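Local coordinates for protein arylalkylamine N-Acetyltransferase 2 (Aedes aegypti, PDB 4FD5) that probably transfers acyl groups from coenzyme A thioesters to arylalkylamines such as dopamine and serotonin, as a GNAT-fold N-acetyltransferase, at residues I23-N37 / T43-L57. Numbering follows the deposited sequence.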
loop_
_atom_site.group_PDB
_atom_site.type_symbol
_atom_site.label_atom_id
_atom_site.label_comp_id
_atom_site.label_asym_id
_atom_site.label_seq_id
_atom_site.Cartn_x
_atom_site.Cartn_y
_atom_site.Cartn_z
ATOM N N ILE A 23 5.320 11.719 -5.782
ATOM C CA ILE A 23 5.091 10.808 -6.875
ATOM C C ILE A 23 6.409 10.487 -7.586
ATOM O O ILE A 23 6.660 9.342 -7.950
ATOM C CB ILE A 23 4.000 11.338 -7.817
ATOM C CG1 ILE A 23 2.653 11.275 -7.088
ATOM C CG2 ILE A 23 3.979 10.514 -9.108
ATOM C CD1 ILE A 23 1.534 12.032 -7.752
ATOM N N GLU A 24 7.278 11.494 -7.722
ATOM C CA GLU A 24 8.605 11.261 -8.274
ATOM C C GLU A 24 9.378 10.255 -7.405
ATOM O O GLU A 24 9.986 9.324 -7.941
ATOM C CB GLU A 24 9.373 12.578 -8.425
ATOM C CG GLU A 24 10.760 12.437 -9.040
ATOM C CD GLU A 24 10.766 11.885 -10.467
ATOM O OE1 GLU A 24 9.721 11.880 -11.152
ATOM O OE2 GLU A 24 11.850 11.445 -10.906
ATOM N N HIS A 25 9.314 10.412 -6.080
ATOM C CA HIS A 25 9.974 9.450 -5.179
ATOM C C HIS A 25 9.469 8.060 -5.539
ATOM O O HIS A 25 10.270 7.124 -5.710
ATOM C CB HIS A 25 9.717 9.789 -3.700
ATOM C CG HIS A 25 9.890 8.629 -2.747
ATOM N ND1 HIS A 25 11.102 8.292 -2.175
ATOM C CD2 HIS A 25 8.990 7.741 -2.253
ATOM C CE1 HIS A 25 10.940 7.242 -1.376
ATOM N NE2 HIS A 25 9.670 6.892 -1.407
ATOM N N LEU A 26 8.153 7.926 -5.715
ATOM C CA LEU A 26 7.602 6.598 -5.989
ATOM C C LEU A 26 8.144 6.088 -7.330
ATOM O O LEU A 26 8.624 4.945 -7.427
ATOM C CB LEU A 26 6.065 6.599 -5.924
ATOM C CG LEU A 26 5.501 6.929 -4.529
ATOM C CD1 LEU A 26 3.980 7.094 -4.532
ATOM C CD2 LEU A 26 5.918 5.867 -3.495
ATOM N N ARG A 27 8.146 6.956 -8.344
ATOM C CA ARG A 27 8.601 6.535 -9.660
ATOM C C ARG A 27 10.006 6.016 -9.558
ATOM O O ARG A 27 10.378 5.077 -10.258
ATOM C CB ARG A 27 8.621 7.700 -10.638
ATOM C CG ARG A 27 7.276 8.145 -11.096
ATOM C CD ARG A 27 7.418 9.075 -12.302
ATOM N NE ARG A 27 6.156 9.742 -12.579
ATOM C CZ ARG A 27 5.854 10.970 -12.164
ATOM N NH1 ARG A 27 6.734 11.686 -11.466
ATOM N NH2 ARG A 27 4.669 11.494 -12.458
ATOM N N GLN A 28 10.793 6.641 -8.691
ATOM C CA GLN A 28 12.214 6.367 -8.710
ATOM C C GLN A 28 12.529 5.205 -7.809
ATOM O O GLN A 28 13.498 4.479 -8.051
ATOM C CB GLN A 28 13.028 7.588 -8.285
ATOM C CG GLN A 28 13.019 8.723 -9.295
ATOM C CD GLN A 28 13.729 8.366 -10.589
ATOM O OE1 GLN A 28 14.658 7.549 -10.603
ATOM N NE2 GLN A 28 13.291 8.972 -11.684
ATOM N N THR A 29 11.716 5.003 -6.775
ATOM C CA THR A 29 12.192 4.096 -5.737
ATOM C C THR A 29 11.265 2.935 -5.468
ATOM O O THR A 29 11.694 1.908 -4.927
ATOM C CB THR A 29 12.490 4.817 -4.390
ATOM O OG1 THR A 29 11.266 5.246 -3.789
ATOM C CG2 THR A 29 13.394 6.008 -4.586
ATOM N N PHE A 30 10.002 3.087 -5.850
ATOM C CA PHE A 30 8.990 2.173 -5.361
ATOM C C PHE A 30 8.278 1.360 -6.427
ATOM O O PHE A 30 8.242 0.145 -6.346
ATOM C CB PHE A 30 7.953 2.903 -4.508
ATOM C CG PHE A 30 6.894 1.997 -3.967
ATOM C CD1 PHE A 30 7.130 1.243 -2.821
ATOM C CD2 PHE A 30 5.671 1.872 -4.608
ATOM C CE1 PHE A 30 6.169 0.397 -2.321
ATOM C CE2 PHE A 30 4.697 1.026 -4.107
ATOM C CZ PHE A 30 4.947 0.280 -2.960
ATOM N N PHE A 31 7.690 2.041 -7.406
ATOM C CA PHE A 31 6.727 1.409 -8.301
ATOM C C PHE A 31 7.300 0.174 -9.004
ATOM O O PHE A 31 6.666 -0.870 -9.026
ATOM C CB PHE A 31 6.243 2.408 -9.355
ATOM C CG PHE A 31 5.241 3.431 -8.849
ATOM C CD1 PHE A 31 4.289 3.102 -7.895
ATOM C CD2 PHE A 31 5.246 4.718 -9.372
ATOM C CE1 PHE A 31 3.360 4.041 -7.462
ATOM C CE2 PHE A 31 4.310 5.666 -8.950
ATOM C CZ PHE A 31 3.378 5.330 -7.984
ATOM N N ALA A 32 8.494 0.296 -9.579
ATOM C CA ALA A 32 9.074 -0.807 -10.351
ATOM C C ALA A 32 9.604 -1.947 -9.472
ATOM O O ALA A 32 9.821 -3.054 -9.956
ATOM C CB ALA A 32 10.179 -0.293 -11.264
ATOM N N ASP A 33 9.797 -1.665 -8.187
ATOM C CA ASP A 33 10.392 -2.612 -7.238
ATOM C C ASP A 33 9.341 -3.404 -6.444
ATOM O O ASP A 33 9.638 -4.431 -5.841
ATOM C CB ASP A 33 11.271 -1.814 -6.273
ATOM C CG ASP A 33 12.342 -2.651 -5.613
ATOM O OD1 ASP A 33 12.852 -3.598 -6.247
ATOM O OD2 ASP A 33 12.688 -2.332 -4.457
ATOM N N GLU A 34 8.111 -2.905 -6.422
ATOM C CA GLU A 34 7.023 -3.545 -5.692
ATOM C C GLU A 34 6.837 -4.973 -6.236
ATOM O O GLU A 34 6.867 -5.186 -7.448
ATOM C CB GLU A 34 5.754 -2.688 -5.870
ATOM C CG GLU A 34 4.635 -2.943 -4.885
ATOM C CD GLU A 34 3.718 -4.061 -5.328
ATOM O OE1 GLU A 34 3.792 -4.446 -6.507
ATOM O OE2 GLU A 34 2.917 -4.534 -4.502
ATOM N N PRO A 35 6.694 -5.969 -5.344
ATOM C CA PRO A 35 6.714 -7.375 -5.788
ATOM C C PRO A 35 5.792 -7.720 -6.968
ATOM O O PRO A 35 6.250 -8.362 -7.920
ATOM C CB PRO A 35 6.278 -8.146 -4.534
ATOM C CG PRO A 35 6.684 -7.268 -3.399
ATOM C CD PRO A 35 6.508 -5.852 -3.886
ATOM N N LEU A 36 4.523 -7.330 -6.901
ATOM C CA LEU A 36 3.577 -7.653 -7.982
ATOM C C LEU A 36 3.845 -6.858 -9.260
ATOM O O LEU A 36 3.837 -7.415 -10.361
ATOM C CB LEU A 36 2.128 -7.468 -7.539
ATOM C CG LEU A 36 1.712 -8.248 -6.288
ATOM C CD1 LEU A 36 0.225 -8.086 -6.065
ATOM C CD2 LEU A 36 2.102 -9.722 -6.402
ATOM N N ASN A 37 4.075 -5.558 -9.115
ATOM C CA ASN A 37 4.430 -4.726 -10.255
ATOM C C ASN A 37 5.612 -5.317 -10.994
ATOM O O ASN A 37 5.619 -5.391 -12.218
ATOM C CB ASN A 37 4.782 -3.312 -9.794
ATOM C CG ASN A 37 3.598 -2.568 -9.228
ATOM O OD1 ASN A 37 2.467 -3.041 -9.279
ATOM N ND2 ASN A 37 3.853 -1.382 -8.689
ATOM N N THR A 43 6.027 -1.694 -15.028
ATOM C CA THR A 43 6.735 -0.468 -15.356
ATOM C C THR A 43 8.236 -0.680 -15.203
ATOM O O THR A 43 8.693 -1.797 -14.961
ATOM C CB THR A 43 6.226 0.730 -14.503
ATOM O OG1 THR A 43 6.979 1.915 -14.806
ATOM C CG2 THR A 43 6.321 0.418 -13.013
ATOM N N ARG A 44 8.996 0.383 -15.385
ATOM C CA ARG A 44 10.446 0.304 -15.361
ATOM C C ARG A 44 10.920 1.318 -14.344
ATOM O O ARG A 44 10.225 2.289 -14.074
ATOM C CB ARG A 44 11.017 0.644 -16.743
ATOM C CG ARG A 44 10.572 -0.302 -17.862
ATOM C CD ARG A 44 11.154 0.095 -19.223
ATOM N NE ARG A 44 12.593 0.336 -19.150
ATOM C CZ ARG A 44 13.389 0.477 -20.209
ATOM N NH1 ARG A 44 12.886 0.398 -21.436
ATOM N NH2 ARG A 44 14.691 0.696 -20.038
ATOM N N PRO A 45 12.107 1.105 -13.773
ATOM C CA PRO A 45 12.561 2.089 -12.789
ATOM C C PRO A 45 12.543 3.509 -13.354
ATOM O O PRO A 45 13.072 3.746 -14.442
ATOM C CB PRO A 45 13.997 1.654 -12.503
ATOM C CG PRO A 45 14.016 0.186 -12.826
ATOM C CD PRO A 45 13.070 0.006 -13.962
ATOM N N GLY A 46 11.923 4.433 -12.625
ATOM C CA GLY A 46 11.915 5.841 -12.988
ATOM C C GLY A 46 10.805 6.244 -13.940
ATOM O O GLY A 46 10.540 7.434 -14.129
ATOM N N GLN A 47 10.145 5.257 -14.535
ATOM C CA GLN A 47 9.212 5.508 -15.630
ATOM C C GLN A 47 7.803 5.882 -15.170
ATOM O O GLN A 47 7.128 6.709 -15.793
ATOM C CB GLN A 47 9.153 4.282 -16.534
ATOM C CG GLN A 47 8.167 4.373 -17.675
ATOM C CD GLN A 47 8.259 3.171 -18.587
ATOM O OE1 GLN A 47 9.151 3.091 -19.433
ATOM N NE2 GLN A 47 7.350 2.218 -18.410
ATOM N N GLY A 48 7.355 5.268 -14.086
ATOM C CA GLY A 48 6.011 5.505 -13.596
ATOM C C GLY A 48 4.956 4.773 -14.401
ATOM O O GLY A 48 5.253 3.897 -15.209
ATOM N N HIS A 49 3.702 5.142 -14.178
ATOM C CA HIS A 49 2.596 4.464 -14.819
ATOM C C HIS A 49 1.353 5.308 -14.588
ATOM O O HIS A 49 1.102 5.747 -13.475
ATOM C CB HIS A 49 2.440 3.083 -14.181
ATOM C CG HIS A 49 1.460 2.201 -14.872
ATOM N ND1 HIS A 49 0.101 2.299 -14.670
ATOM C CD2 HIS A 49 1.640 1.190 -15.757
ATOM C CE1 HIS A 49 -0.517 1.397 -15.411
ATOM N NE2 HIS A 49 0.396 0.709 -16.078
ATOM N N PRO A 50 0.560 5.551 -15.641
ATOM C CA PRO A 50 -0.569 6.468 -15.443
ATOM C C PRO A 50 -1.575 6.008 -14.385
ATOM O O PRO A 50 -2.048 6.850 -13.610
ATOM C CB PRO A 50 -1.227 6.515 -16.824
ATOM C CG PRO A 50 -0.112 6.166 -17.772
ATOM C CD PRO A 50 0.721 5.153 -17.052
ATOM N N LEU A 51 -1.896 4.716 -14.335
ATOM C CA LEU A 51 -2.875 4.228 -13.370
ATOM C C LEU A 51 -2.312 4.231 -11.946
ATOM O O LEU A 51 -2.998 4.624 -11.008
ATOM C CB LEU A 51 -3.372 2.828 -13.750
ATOM C CG LEU A 51 -4.052 2.715 -15.116
ATOM C CD1 LEU A 51 -4.467 1.278 -15.379
ATOM C CD2 LEU A 51 -5.254 3.640 -15.211
ATOM N N LEU A 52 -1.067 3.797 -11.793
ATOM C CA LEU A 52 -0.424 3.836 -10.483
ATOM C C LEU A 52 -0.398 5.245 -9.925
ATOM O O LEU A 52 -0.676 5.465 -8.740
ATOM C CB LEU A 52 1.014 3.320 -10.559
ATOM C CG LEU A 52 1.253 1.859 -10.937
ATOM C CD1 LEU A 52 2.754 1.564 -10.912
ATOM C CD2 LEU A 52 0.489 0.923 -9.996
ATOM N N GLU A 53 -0.048 6.205 -10.774
ATOM C CA GLU A 53 0.062 7.592 -10.342
ATOM C C GLU A 53 -1.298 8.217 -10.070
ATOM O O GLU A 53 -1.453 8.956 -9.106
ATOM C CB GLU A 53 0.856 8.397 -11.370
ATOM C CG GLU A 53 2.320 7.984 -11.415
ATOM C CD GLU A 53 3.051 8.507 -12.631
ATOM O OE1 GLU A 53 2.700 9.596 -13.123
ATOM O OE2 GLU A 53 3.979 7.819 -13.104
ATOM N N GLN A 54 -2.287 7.905 -10.904
ATOM C CA GLN A 54 -3.664 8.338 -10.652
ATOM C C GLN A 54 -4.146 7.849 -9.277
ATOM O O GLN A 54 -4.757 8.605 -8.499
ATOM C CB GLN A 54 -4.576 7.808 -11.763
ATOM C CG GLN A 54 -6.049 8.087 -11.584
ATOM C CD GLN A 54 -6.863 7.504 -12.729
ATOM O OE1 GLN A 54 -7.008 8.125 -13.781
ATOM N NE2 GLN A 54 -7.367 6.288 -12.538
ATOM N N HIS A 55 -3.867 6.578 -8.981
ATOM C CA HIS A 55 -4.277 5.986 -7.713
ATOM C C HIS A 55 -3.562 6.640 -6.528
ATOM O O HIS A 55 -4.206 6.984 -5.533
ATOM C CB HIS A 55 -4.053 4.461 -7.715
ATOM C CG HIS A 55 -4.656 3.748 -6.537
ATOM N ND1 HIS A 55 -4.222 2.509 -6.115
ATOM C CD2 HIS A 55 -5.666 4.095 -5.701
ATOM C CE1 HIS A 55 -4.930 2.126 -5.065
ATOM N NE2 HIS A 55 -5.813 3.069 -4.792
ATOM N N SER A 56 -2.247 6.819 -6.647
ATOM C CA SER A 56 -1.475 7.478 -5.593
ATOM C C SER A 56 -1.915 8.914 -5.349
ATOM O O SER A 56 -1.964 9.358 -4.211
ATOM C CB SER A 56 0.023 7.408 -5.859
ATOM O OG SER A 56 0.440 6.054 -5.937
ATOM N N LEU A 57 -2.240 9.641 -6.412
ATOM C CA LEU A 57 -2.714 11.013 -6.223
ATOM C C LEU A 57 -4.060 11.022 -5.507
ATOM O O LEU A 57 -4.266 11.789 -4.563
ATOM C CB LEU A 57 -2.778 11.751 -7.557
ATOM C CG LEU A 57 -3.211 13.215 -7.486
ATOM C CD1 LEU A 57 -2.273 14.027 -6.607
ATOM C CD2 LEU A 57 -3.235 13.766 -8.910
HETATM O O HOH W 1 10.376 10.303 -13.324
HETATM O O HOH W 2 8.438 3.537 -12.043
HETATM O O HOH W 3 9.801 -3.820 -12.502
HETATM O O HOH W 4 7.294 -2.918 -12.777
#
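With CG set beside its backbone N (chi1 -73°) and the chain extended from CG to NE, R27 reaches from helix 19-29 to E53 on helix 50-60, whose own side chain is extended beyond CG. The two meet at about a right angle, guanidinium and carboxylate planes 85° apart, so the groups are not coplanar, although both carboxylate oxygens are used: R27 NH2 reaches E53 OE1 (2.8 Å) from above the carboxylate plane, and R27 NE gives a weak bond to OE2. From the opposite side of that plane to R27, the backbone N of H49 donates to E53 OE2 (2.9 Å), while R27 NH1 pairs with E24 OE1. I23 CG2 lies over one guanidinium face and packs against E53 CG (3.8 Å).

Deeper in, the F31 ring lies between two leucines. L52 CD1 makes a CH-pi contact over one face, 4.1 Å from the ring centroid, L26 CB of helix 19-29 stands over the opposite face, toward its rim, and S56 OG sits in plane at the edge, 3.7 Å from F31 CZ. L26 and S56 continue onto strands 75-85 and 129-138, and L52 onto F105 of helix 103-116.

The loop before helix 50-60 closes over the C-terminal end of helix 19-29. G46 N donates to R27 O (2.9 Å), and a water bonded to R27 O, R44 O and G48 N ties both backbones together. A32 CB rests on the R44-P45 peptide, 3.5 Å from P45 N.

These contacts join the first helices of the GNAT domain through an outer salt-bridge network and, beneath it, the packing of the buried F31 ring; E24 and E53 probably offset the charge of R27, and the backbone N-H of H49 should help to hold the E53 carboxylate crosswise.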